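Local coordinates for dephospho-CoA kinase (Mycobacterium paratuberculosis, PDB 6N39), which probably phosphorylates the 3'-hydroxyl of dephospho-coenzyme A with ATP, the last step of coenzyme A synthesis, and carries a C-terminal UPF0157 (GrpB-family) domain involved in its folding, at residues V250-S255 with I270-T275; K327-S332 with N340-V345. One frame throughout, in Å; residues are numbered along the deposited sequence.

Contact 1: residues V250-S255 with I270-T275. With ACT (acetate ion), chain C.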
ATOM      1  N   VAL A 250      13.349  -5.038   2.986  1.00 31.64           N
ATOM      2  CA  VAL A 250      11.962  -5.232   3.405  1.00 33.81           C
ATOM      3  C   VAL A 250      11.497  -6.546   2.802  1.00 37.26           C
ATOM      4  O   VAL A 250      11.704  -6.778   1.610  1.00 36.47           O
ATOM      5  CB  VAL A 250      11.055  -4.072   2.950  1.00 31.97           C
ATOM      6  CG1 VAL A 250       9.612  -4.262   3.457  1.00 24.16           C
ATOM      7  CG2 VAL A 250      11.626  -2.734   3.415  1.00 28.93           C
ATOM      8  N   ASP A 251      10.899  -7.416   3.617  1.00 33.29           N
ATOM      9  CA  ASP A 251      10.671  -8.789   3.167  1.00 33.23           C
ATOM     10  C   ASP A 251       9.320  -9.307   3.635  1.00 32.89           C
ATOM     11  O   ASP A 251       8.921  -9.086   4.779  1.00 32.87           O
ATOM     12  CB  ASP A 251      11.755  -9.743   3.684  1.00 33.30           C
ATOM     13  CG  ASP A 251      13.144  -9.385   3.183  1.00 36.66           C
ATOM     14  OD1 ASP A 251      13.549  -9.919   2.125  1.00 35.95           O
ATOM     15  OD2 ASP A 251      13.836  -8.576   3.849  1.00 33.11           O
ATOM     16  N   HIS A 252       8.650 -10.045   2.756  1.00 31.66           N
ATOM     17  CA  HIS A 252       7.448 -10.798   3.100  1.00 31.78           C
ATOM     18  C   HIS A 252       7.873 -12.053   3.862  1.00 30.93           C
ATOM     19  O   HIS A 252       8.680 -12.836   3.360  1.00 34.93           O
ATOM     20  CB  HIS A 252       6.709 -11.139   1.804  1.00 30.01           C
ATOM     21  CG  HIS A 252       5.394 -11.842   1.985  1.00 29.79           C
ATOM     22  ND1 HIS A 252       4.784 -12.528   0.954  1.00 35.67           N
ATOM     23  CD2 HIS A 252       4.573 -11.971   3.054  1.00 35.01           C
ATOM     24  CE1 HIS A 252       3.641 -13.039   1.378  1.00 32.87           C
ATOM     25  NE2 HIS A 252       3.489 -12.717   2.648  1.00 35.42           N
ATOM     26  N   VAL A 253       7.383 -12.231   5.087  1.00 33.62           N
ATOM     27  CA  VAL A 253       7.802 -13.349   5.924  1.00 33.24           C
ATOM     28  C   VAL A 253       6.566 -14.058   6.471  1.00 39.69           C
ATOM     29  O   VAL A 253       5.431 -13.662   6.213  1.00 32.97           O
ATOM     30  CB  VAL A 253       8.728 -12.894   7.070  1.00 33.08           C
ATOM     31  CG1 VAL A 253      10.008 -12.266   6.497  1.00 32.28           C
ATOM     32  CG2 VAL A 253       7.993 -11.879   7.966  1.00 29.07           C
ATOM     33  N   GLY A 254       6.800 -15.106   7.253  1.00 34.86           N
ATOM     34  CA  GLY A 254       5.703 -15.779   7.913  1.00 33.27           C
ATOM     35  C   GLY A 254       4.944 -16.712   6.987  1.00 34.35           C
ATOM     36  O   GLY A 254       5.338 -16.984   5.846  1.00 36.80           O
ATOM     37  N   SER A 255       3.812 -17.204   7.502  1.00 38.22           N
ATOM     38  CA  SER A 255       3.087 -18.276   6.816  1.00 40.35           C
ATOM     39  C   SER A 255       2.520 -17.842   5.470  1.00 42.22           C
ATOM     40  O   SER A 255       2.412 -18.674   4.559  1.00 38.83           O
ATOM     41  CB  SER A 255       1.945 -18.799   7.687  1.00 41.87           C
ATOM     42  OG  SER A 255       2.408 -19.750   8.620  1.00 42.21           O
ATOM     43  N   ILE A 270      -0.877 -10.675   6.871  1.00 33.61           N
ATOM     44  CA  ILE A 270       0.383 -10.671   6.137  1.00 30.08           C
ATOM     45  C   ILE A 270       1.483 -10.132   7.043  1.00 31.43           C
ATOM     46  O   ILE A 270       1.355  -9.037   7.598  1.00 32.21           O
ATOM     47  CB  ILE A 270       0.256  -9.836   4.849  1.00 31.03           C
ATOM     48  CG1 ILE A 270      -0.642 -10.583   3.852  1.00 34.91           C
ATOM     49  CG2 ILE A 270       1.637  -9.551   4.245  1.00 29.63           C
ATOM     50  CD1 ILE A 270      -0.829  -9.870   2.524  1.00 34.69           C
ATOM     51  N   ASP A 271       2.572 -10.890   7.202  1.00 30.31           N
ATOM     52  CA  ASP A 271       3.712 -10.420   7.988  1.00 30.40           C
ATOM     53  C   ASP A 271       4.805  -9.888   7.077  1.00 31.77           C
ATOM     54  O   ASP A 271       5.184 -10.550   6.100  1.00 30.98           O
ATOM     55  CB  ASP A 271       4.290 -11.526   8.872  1.00 28.92           C
ATOM     56  CG  ASP A 271       3.332 -11.940   9.962  1.00 39.50           C
ATOM     57  OD1 ASP A 271       2.439 -12.757   9.675  1.00 52.70           O
ATOM     58  OD2 ASP A 271       3.482 -11.436  11.092  1.00 41.18           O
ATOM     59  N   ILE A 272       5.335  -8.717   7.440  1.00 28.87           N
ATOM     60  CA  ILE A 272       6.431  -8.054   6.747  1.00 27.44           C
ATOM     61  C   ILE A 272       7.527  -7.754   7.759  1.00 32.09           C
ATOM     62  O   ILE A 272       7.233  -7.353   8.886  1.00 31.01           O
ATOM     63  CB  ILE A 272       5.976  -6.725   6.108  1.00 32.31           C
ATOM     64  CG1 ILE A 272       4.747  -6.923   5.218  1.00 27.34           C
ATOM     65  CG2 ILE A 272       7.153  -6.099   5.352  1.00 28.15           C
ATOM     66  CD1 ILE A 272       5.010  -7.837   3.992  1.00 27.98           C
ATOM     67  N   GLN A 273       8.788  -7.899   7.363  1.00 30.22           N
ATOM     68  CA  GLN A 273       9.889  -7.436   8.199  1.00 26.67           C
ATOM     69  C   GLN A 273      10.622  -6.299   7.498  1.00 30.53           C
ATOM     70  O   GLN A 273      11.060  -6.452   6.354  1.00 29.41           O
ATOM     71  CB  GLN A 273      10.870  -8.573   8.516  1.00 28.58           C
ATOM     72  CG  GLN A 273      12.048  -8.092   9.365  1.00 28.71           C
ATOM     73  CD  GLN A 273      12.972  -9.212   9.772  1.00 32.33           C
ATOM     74  OE1 GLN A 273      12.892  -9.713  10.900  1.00 29.95           O
ATOM     75  NE2 GLN A 273      13.868  -9.620   8.856  1.00 28.54           N
ATOM     76  N   ILE A 274      10.763  -5.172   8.191  1.00 29.99           N
ATOM     77  CA  ILE A 274      11.691  -4.113   7.813  1.00 28.14           C
ATOM     78  C   ILE A 274      12.967  -4.304   8.621  1.00 31.01           C
ATOM     79  O   ILE A 274      12.930  -4.295   9.866  1.00 29.63           O
ATOM     80  CB  ILE A 274      11.090  -2.723   8.080  1.00 29.54           C
ATOM     81  CG1 ILE A 274       9.755  -2.542   7.336  1.00 27.78           C
ATOM     82  CG2 ILE A 274      12.095  -1.638   7.702  1.00 26.53           C
ATOM     83  CD1 ILE A 274       9.041  -1.228   7.711  1.00 26.36           C
ATOM     84  N   THR A 275      14.095  -4.475   7.926  1.00 28.52           N
ATOM     85  CA  THR A 275      15.396  -4.548   8.570  1.00 30.25           C
ATOM     86  C   THR A 275      15.990  -3.147   8.660  1.00 35.23           C
ATOM     87  O   THR A 275      16.076  -2.448   7.646  1.00 28.90           O
ATOM     88  CB  THR A 275      16.339  -5.481   7.790  1.00 29.89           C
ATOM     89  OG1 THR A 275      15.839  -6.824   7.833  1.00 29.28           O
ATOM     90  CG2 THR A 275      17.719  -5.471   8.401  1.00 28.25           C
TER
HETATM   91  C   ACT C 502       4.047 -17.378  10.890  1.00 55.87           C
HETATM   92  O   ACT C 502       3.764 -18.572  10.581  1.00 59.35           O
HETATM   93  OXT ACT C 502       3.617 -16.319  10.363  1.00 50.74           O
HETATM   94  CH3 ACT C 502       5.050 -17.174  12.105  1.00 52.30           C
HETATM   95  O   HOH W   1      13.650  -7.799   6.325  1.00 27.78           O
HETATM   96  O   HOH W   2       2.769 -13.917   6.670  1.00 36.80           O
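Val250 and Ile272 make the tight end of this strand pair: CG1 of Val250, anti to its backbone N (chi1 -177°), meets CG2 of Ile272 at 3.6 Å. On the same face, CD1 of Ile272 lies 3.9 Å from CA of His252, under helix 228-243. The His252 ring presents its edge to the backbone, CD2 standing 3.4 Å from O of Asp271 in the ring plane, while NE2 is hydrogen-bonded to Thr256. Asp251 and Gln273 pair through both backbone groups; Gln273 N to Asp251 O is 2.8 Å.

The Asp251/Gln273 face lies against Leu355 of helix 349-363 and holds water 1, which donates to Asp251 OD2 (2.6 Å) and Gln273 O and accepts from Gln273 NE2 and Thr275 OG1, four bonds holding it over this pair; Asp251 OD1 is salt-bridged to Arg249, and Gln273 OE1 accepts from Arg344 NH1. The loose part is toward Gly254, where the strands separate and water 2 joins Val253 O (2.7 Å) to Asp271 N. Beyond it, Ser255 OG donates to O of an acetate, probably from the crystallisation liquor, at 2.7 Å, and Ser255 N to OXT. This is an outer antiparallel pair of the four-stranded mixed sheet in the UPF0157 domain.

Contact 2: residues K327-S332 with N340-V345. With ACT (acetate ion), chain E.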
ATOM      1  N   LYS A 327      12.813  -5.356  19.419  1.00 28.25           N
ATOM      2  CA  LYS A 327      12.277  -4.985  18.115  1.00 29.54           C
ATOM      3  C   LYS A 327      11.230  -3.891  18.306  1.00 30.98           C
ATOM      4  O   LYS A 327      10.935  -3.463  19.433  1.00 30.04           O
ATOM      5  CB  LYS A 327      11.665  -6.206  17.408  1.00 29.48           C
ATOM      6  CG  LYS A 327      10.366  -6.713  18.062  1.00 32.67           C
ATOM      7  CD  LYS A 327       9.709  -7.827  17.214  1.00 36.61           C
ATOM      8  CE  LYS A 327       8.271  -8.112  17.652  1.00 35.26           C
ATOM      9  NZ  LYS A 327       7.644  -9.176  16.805  1.00 35.39           N
ATOM     10  N   ARG A 328      10.670  -3.432  17.188  1.00 30.38           N
ATOM     11  CA  ARG A 328       9.397  -2.717  17.216  1.00 30.26           C
ATOM     12  C   ARG A 328       8.413  -3.467  16.322  1.00 30.31           C
ATOM     13  O   ARG A 328       8.810  -4.301  15.505  1.00 30.06           O
ATOM     14  CB  ARG A 328       9.537  -1.240  16.758  1.00 27.13           C
ATOM     15  CG  ARG A 328      10.600  -0.413  17.507  1.00 27.97           C
ATOM     16  CD  ARG A 328      10.257  -0.134  18.973  1.00 26.12           C
ATOM     17  NE  ARG A 328      11.305   0.654  19.661  1.00 31.45           N
ATOM     18  CZ  ARG A 328      12.209   0.176  20.525  1.00 38.15           C
ATOM     19  NH1 ARG A 328      12.235  -1.117  20.859  1.00 29.09           N
ATOM     20  NH2 ARG A 328      13.087   1.001  21.091  1.00 31.92           N
ATOM     21  N   ILE A 329       7.117  -3.195  16.484  1.00 29.12           N
ATOM     22  CA  ILE A 329       6.116  -3.815  15.621  1.00 27.19           C
ATOM     23  C   ILE A 329       4.959  -2.840  15.444  1.00 33.70           C
ATOM     24  O   ILE A 329       4.511  -2.194  16.397  1.00 27.00           O
ATOM     25  CB  ILE A 329       5.636  -5.186  16.162  1.00 29.28           C
ATOM     26  CG1 ILE A 329       4.554  -5.811  15.247  1.00 25.11           C
ATOM     27  CG2 ILE A 329       5.145  -5.064  17.603  1.00 29.60           C
ATOM     28  CD1 ILE A 329       4.028  -7.232  15.768  1.00 31.87           C
ATOM     29  N   HIS A 330       4.539  -2.677  14.197  1.00 36.33           N
ATOM     30  CA  HIS A 330       3.378  -1.896  13.812  1.00 29.86           C
ATOM     31  C   HIS A 330       2.367  -2.848  13.192  1.00 34.04           C
ATOM     32  O   HIS A 330       2.683  -3.999  12.873  1.00 31.95           O
ATOM     33  CB  HIS A 330       3.748  -0.814  12.781  1.00 31.11           C
ATOM     34  CG  HIS A 330       4.742   0.196  13.265  1.00 30.31           C
ATOM     35  ND1 HIS A 330       4.496   1.551  13.219  1.00 31.07           N
ATOM     36  CD2 HIS A 330       5.994   0.055  13.772  1.00 27.76           C
ATOM     37  CE1 HIS A 330       5.543   2.203  13.700  1.00 30.56           C
ATOM     38  NE2 HIS A 330       6.471   1.320  14.024  1.00 30.87           N
ATOM     39  N   ALA A 331       1.153  -2.356  12.966  1.00 29.58           N
ATOM     40  CA  ALA A 331       0.210  -3.165  12.198  1.00 31.49           C
ATOM     41  C   ALA A 331      -0.714  -2.245  11.418  1.00 30.59           C
ATOM     42  O   ALA A 331      -0.860  -1.063  11.737  1.00 32.13           O
ATOM     43  CB  ALA A 331      -0.614  -4.114  13.086  1.00 26.44           C
ATOM     44  N   SER A 332      -1.351  -2.805  10.390  1.00 28.31           N
ATOM     45  CA  SER A 332      -2.205  -1.975   9.545  1.00 29.26           C
ATOM     46  C   SER A 332      -3.466  -1.578  10.293  1.00 28.87           C
ATOM     47  O   SER A 332      -4.021  -2.364  11.059  1.00 30.52           O
ATOM     48  CB  SER A 332      -2.580  -2.707   8.260  1.00 29.39           C
ATOM     49  OG  SER A 332      -3.482  -1.920   7.503  1.00 33.06           O
ATOM     50  N   ASN A 340       1.001  -7.324   9.829  1.00 30.01           N
ATOM     51  CA  ASN A 340       1.982  -7.048  10.872  1.00 33.67           C
ATOM     52  C   ASN A 340       3.281  -6.577  10.237  1.00 30.68           C
ATOM     53  O   ASN A 340       3.747  -7.166   9.264  1.00 32.62           O
ATOM     54  CB  ASN A 340       2.275  -8.299  11.715  1.00 28.10           C
ATOM     55  CG  ASN A 340       1.093  -8.764  12.489  1.00 34.98           C
ATOM     56  OD1 ASN A 340       0.299  -7.960  12.972  1.00 33.38           O
ATOM     57  ND2 ASN A 340       0.966 -10.081  12.635  1.00 33.69           N
ATOM     58  N   VAL A 341       3.876  -5.523  10.790  1.00 30.49           N
ATOM     59  CA  VAL A 341       5.128  -4.985  10.267  1.00 26.04           C
ATOM     60  C   VAL A 341       6.147  -5.028  11.400  1.00 32.10           C
ATOM     61  O   VAL A 341       6.153  -4.160  12.280  1.00 30.24           O
ATOM     62  CB  VAL A 341       4.969  -3.563   9.713  1.00 31.61           C
ATOM     63  CG1 VAL A 341       6.303  -3.022   9.195  1.00 26.38           C
ATOM     64  CG2 VAL A 341       3.944  -3.540   8.581  1.00 32.96           C
ATOM     65  N   HIS A 342       7.013  -6.035  11.383  1.00 29.06           N
ATOM     66  CA  HIS A 342       8.062  -6.188  12.384  1.00 27.03           C
ATOM     67  C   HIS A 342       9.277  -5.373  11.959  1.00 29.66           C
ATOM     68  O   HIS A 342       9.708  -5.459  10.810  1.00 30.27           O
ATOM     69  CB  HIS A 342       8.453  -7.667  12.536  1.00 30.53           C
ATOM     70  CG  HIS A 342       7.289  -8.594  12.736  1.00 32.73           C
ATOM     71  ND1 HIS A 342       6.855  -8.984  13.984  1.00 30.88           N
ATOM     72  CD2 HIS A 342       6.485  -9.224  11.846  1.00 29.33           C
ATOM     73  CE1 HIS A 342       5.821  -9.801  13.857  1.00 33.94           C
ATOM     74  NE2 HIS A 342       5.575  -9.962  12.570  1.00 34.28           N
ATOM     75  N   ILE A 343       9.852  -4.614  12.879  1.00 26.15           N
ATOM     76  CA  ILE A 343      11.042  -3.816  12.597  1.00 26.63           C
ATOM     77  C   ILE A 343      12.163  -4.380  13.456  1.00 30.10           C
ATOM     78  O   ILE A 343      12.111  -4.283  14.693  1.00 31.94           O
ATOM     79  CB  ILE A 343      10.820  -2.331  12.897  1.00 27.32           C
ATOM     80  CG1 ILE A 343       9.506  -1.849  12.261  1.00 32.35           C
ATOM     81  CG2 ILE A 343      12.013  -1.502  12.406  1.00 29.12           C
ATOM     82  CD1 ILE A 343       9.257  -0.380  12.473  1.00 28.78           C
ATOM     83  N   ARG A 344      13.168  -4.962  12.797  1.00 26.32           N
ATOM     84  CA  ARG A 344      14.224  -5.704  13.470  1.00 32.04           C
ATOM     85  C   ARG A 344      15.585  -5.245  12.965  1.00 37.20           C
ATOM     86  O   ARG A 344      15.718  -4.766  11.830  1.00 32.29           O
ATOM     87  CB  ARG A 344      14.051  -7.229  13.260  1.00 27.75           C
ATOM     88  CG  ARG A 344      12.708  -7.793  13.823  1.00 24.32           C
ATOM     89  CD  ARG A 344      12.861  -9.304  14.113  1.00 29.15           C
ATOM     90  NE  ARG A 344      11.662  -9.905  14.693  1.00 27.17           N
ATOM     91  CZ  ARG A 344      10.640 -10.377  13.989  1.00 30.33           C
ATOM     92  NH1 ARG A 344      10.659 -10.305  12.657  1.00 28.60           N
ATOM     93  NH2 ARG A 344       9.593 -10.919  14.619  1.00 29.37           N
ATOM     94  N   VAL A 345      16.596  -5.395  13.824  1.00 31.15           N
ATOM     95  CA  VAL A 345      17.929  -4.858  13.573  1.00 30.86           C
ATOM     96  C   VAL A 345      18.753  -5.868  12.777  1.00 33.38           C
ATOM     97  O   VAL A 345      18.828  -7.048  13.139  1.00 33.59           O
ATOM     98  CB  VAL A 345      18.630  -4.497  14.896  1.00 29.72           C
ATOM     99  CG1 VAL A 345      20.079  -4.030  14.638  1.00 36.99           C
ATOM    100  CG2 VAL A 345      17.839  -3.403  15.654  1.00 30.06           C
TER
HETATM  101  C   ACT E 504      14.840  -0.849  23.400  1.00 48.32           C
HETATM  102  O   ACT E 504      13.979  -1.755  23.162  1.00 36.87           O
HETATM  103  OXT ACT E 504      14.918   0.327  22.915  1.00 44.09           O
HETATM  104  CH3 ACT E 504      15.979  -1.253  24.437  1.00 49.12           C
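Lys327 reaches His342 with its ammonium group, NZ donating to ND1 at 2.9 Å and approaching the imidazole edge in the ring plane. Although CG sits between the backbone N and the carbonyl carbon (chi1 70°), the chain beyond is extended and runs beside the Arg344 side chain, pointing the same way. That leaves Lys327 NZ only 3.4 Å from Arg344 NH2, two like charges. CD1 of Ile329, running alongside the histidine, reaches the same ND1-CE1 part of the ring, 3.7 Å from CE1. On the opposite face of the sheet, CD1 of Ile343 packs at 3.5 Å against CD2 of His330, the side chains crossing obliquely.

Beneath the side chains, the pairs Arg328-Ile343 and His330-Val341 each exchange two backbone hydrogen bonds, all nearly straight. Farther out, Asp303 forms salt bridges with both Lys327 and Arg344, and Asp271 OD2 is hydrogen-bonded to His342 NE2. Arg328 turns away, gripping an acetate through NH1 and NH2 (NH2 to OXT 2.7 Å) and pairing through NE with Asp283.

With ND1 accepting and NE2 donating, His342 is probably a neutral imidazole here, and the carboxylate of Asp303 would offset the repulsion between the neighbouring lysine and arginine.

How the contacts relate
Both contacts fall in the UPF0157 region and follow one another in series. Contact 1 comes first, closing a 14-residue connection that includes short strand 266-267. The chain then passes through helices 279-284 and 286-291 before 327-332 turns back, after only seven residues, into 340-345; contact 2 is thus a beta hairpin. Neither loop encloses or crosses the other. The sheet joins them instead: strands 270-276 and 339-345 run parallel as its two inner members, with Ile272 O probably accepting from His342 N (2.8 Å) and Ile270 O from Asn340 N, leaving 249-253 and 328-331 outermost.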